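Local structure of collagen alpha-1(XV) chain (Homo sapiens, 3N3F) at residues A16-G22 against R36-W41. The protein forms the trimerization domain of a multiplexin collagen of the basement membrane, bringing three chains together and so probably promoting chain selection and triple-helix folding. Sequence-based numbering, arbitrary orientation.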
# COMPACT_ATOMS: atom_id res chain seq x y z
N ALA A 16 -6.03 -14.80 -10.67
CA ALA A 16 -5.52 -13.57 -11.26
C ALA A 16 -6.60 -12.76 -11.97
O ALA A 16 -6.53 -11.53 -12.00
CB ALA A 16 -4.39 -13.90 -12.25
N HIS A 17 -7.59 -13.44 -12.52
CA HIS A 17 -8.66 -12.75 -13.24
C HIS A 17 -9.79 -12.24 -12.35
O HIS A 17 -10.73 -11.61 -12.84
CB HIS A 17 -9.22 -13.66 -14.34
CG HIS A 17 -8.19 -14.05 -15.35
ND1 HIS A 17 -7.41 -13.13 -16.01
CD2 HIS A 17 -7.81 -15.27 -15.81
CE1 HIS A 17 -6.58 -13.76 -16.82
NE2 HIS A 17 -6.81 -15.06 -16.72
N LEU A 18 -9.70 -12.51 -11.05
CA LEU A 18 -10.71 -12.04 -10.12
C LEU A 18 -10.25 -10.73 -9.49
O LEU A 18 -11.00 -10.09 -8.76
CB LEU A 18 -10.97 -13.07 -9.02
CG LEU A 18 -11.62 -14.40 -9.44
CD1 LEU A 18 -11.88 -15.25 -8.21
CD2 LEU A 18 -12.92 -14.12 -10.18
N VAL A 19 -9.01 -10.34 -9.77
CA VAL A 19 -8.46 -9.11 -9.21
C VAL A 19 -8.05 -8.14 -10.31
O VAL A 19 -7.27 -8.48 -11.19
CB VAL A 19 -7.23 -9.40 -8.33
CG1 VAL A 19 -6.81 -8.13 -7.60
CG2 VAL A 19 -7.52 -10.52 -7.35
N ILE A 20 -8.58 -6.92 -10.24
CA ILE A 20 -8.27 -5.90 -11.23
C ILE A 20 -6.90 -5.29 -10.96
O ILE A 20 -6.50 -5.10 -9.81
CB ILE A 20 -9.31 -4.75 -11.22
CG1 ILE A 20 -10.71 -5.30 -11.52
CG2 ILE A 20 -8.93 -3.70 -12.26
CD1 ILE A 20 -10.86 -5.86 -12.91
N GLU A 21 -6.17 -5.01 -12.03
CA GLU A 21 -4.85 -4.40 -11.92
C GLU A 21 -4.94 -3.17 -11.02
O GLU A 21 -5.94 -2.44 -11.05
CB GLU A 21 -4.38 -4.01 -13.33
CG GLU A 21 -3.31 -2.94 -13.41
CD GLU A 21 -2.83 -2.71 -14.83
OE1 GLU A 21 -3.67 -2.72 -15.76
OE2 GLU A 21 -1.61 -2.53 -15.03
N GLY A 22 -3.92 -2.95 -10.21
CA GLY A 22 -3.91 -1.80 -9.31
C GLY A 22 -4.64 -2.02 -8.00
O GLY A 22 -4.93 -1.06 -7.28
N ARG A 36 -1.81 -6.32 -7.44
CA ARG A 36 -2.13 -6.88 -8.74
C ARG A 36 -1.71 -5.84 -9.78
O ARG A 36 -2.17 -4.70 -9.75
CB ARG A 36 -3.64 -7.12 -8.83
CG ARG A 36 -4.06 -8.45 -9.42
CD ARG A 36 -3.42 -8.66 -10.76
NE ARG A 36 -4.18 -9.56 -11.61
CZ ARG A 36 -3.85 -9.81 -12.87
NH1 ARG A 36 -2.79 -9.23 -13.39
NH2 ARG A 36 -4.60 -10.62 -13.61
N VAL A 37 -0.81 -6.22 -10.68
CA VAL A 37 -0.36 -5.29 -11.71
C VAL A 37 -0.51 -5.90 -13.09
O VAL A 37 -1.06 -6.99 -13.24
CB VAL A 37 1.11 -4.87 -11.52
CG1 VAL A 37 1.30 -4.23 -10.16
CG2 VAL A 37 2.02 -6.07 -11.68
N ARG A 38 -0.02 -5.20 -14.10
CA ARG A 38 -0.10 -5.70 -15.46
C ARG A 38 0.72 -6.97 -15.62
O ARG A 38 1.93 -6.98 -15.39
CB ARG A 38 0.40 -4.62 -16.43
CG ARG A 38 0.36 -5.02 -17.90
CD ARG A 38 0.92 -3.88 -18.74
NE ARG A 38 2.27 -3.52 -18.31
CZ ARG A 38 2.90 -2.40 -18.67
NH1 ARG A 38 2.31 -1.53 -19.47
NH2 ARG A 38 4.13 -2.16 -18.22
N ASP A 39 0.05 -8.05 -16.02
CA ASP A 39 0.66 -9.35 -16.25
C ASP A 39 1.15 -10.09 -15.01
O ASP A 39 2.00 -10.98 -15.10
CB ASP A 39 1.82 -9.22 -17.25
CG ASP A 39 1.38 -8.57 -18.55
OD1 ASP A 39 0.35 -8.99 -19.11
OD2 ASP A 39 2.08 -7.64 -19.00
N GLY A 40 0.61 -9.74 -13.84
CA GLY A 40 1.03 -10.45 -12.64
C GLY A 40 0.79 -9.71 -11.35
O GLY A 40 -0.20 -8.99 -11.19
N TRP A 41 1.70 -9.91 -10.41
CA TRP A 41 1.63 -9.29 -9.10
C TRP A 41 3.04 -8.87 -8.70
O TRP A 41 4.03 -9.28 -9.31
CB TRP A 41 1.14 -10.28 -8.04
CG TRP A 41 -0.12 -11.03 -8.36
CD1 TRP A 41 -1.37 -10.77 -7.89
CD2 TRP A 41 -0.22 -12.21 -9.16
NE1 TRP A 41 -2.25 -11.72 -8.35
CE2 TRP A 41 -1.58 -12.61 -9.13
CE3 TRP A 41 0.69 -12.97 -9.91
CZ2 TRP A 41 -2.04 -13.75 -9.82
CZ3 TRP A 41 0.23 -14.09 -10.59
CH2 TRP A 41 -1.12 -14.47 -10.54
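Ala16 and Arg36 illustrate how a single arginine can tie a loop to a beta hairpin through main-chain carbonyls. Ala16 O lies in the guanidinium plane and takes two hydrogen bonds side-on: NE of Arg36 meets it on a lone pair at 3.1 Å, while NH2, 2.7 Å from the same oxygen, stands above the carbonyl plane yet makes the straighter bond (158°). The methyl of Ala16 meets the six-membered ring of Trp41 obliquely, its CB 3.4 Å from CZ2. At Val19, CG1 is swung anti to the backbone N (chi1 -171°), which sets it 3.3 Å from CG of Arg36 and closes over the aliphatic part of that chain; Ile25 of strand 23-27 touches both residues.

Bent at chi2 (-53°), the arginine then reaches back to the turn of its own hairpin, where strands 32-37 and 40-43 of the domain's mixed sheet are joined by a type II turn from Val37 to Gly40. There NH1 donates to Val37 O at 2.8 Å and weakly to Gly40 O, so three hydrogen bonds and a weak fourth fix the guanidinium between the loop and the turn.

Farther along, the extended side chain of Glu21 runs beside that of Arg38, pointing the same way, with OE2 3.2 Å from Arg38 CB. Both polar ends turn to the second subunit of the trimer, Glu21 OE2 hydrogen-bonding to Tyr26 OH and Arg38 NH2 to Asp29 O there. Just before strand 23-27, Gly22 N donates to Arg36 O, a backbone hydrogen bond that leads into the antiparallel pairing of strands 23-27 and 32-37.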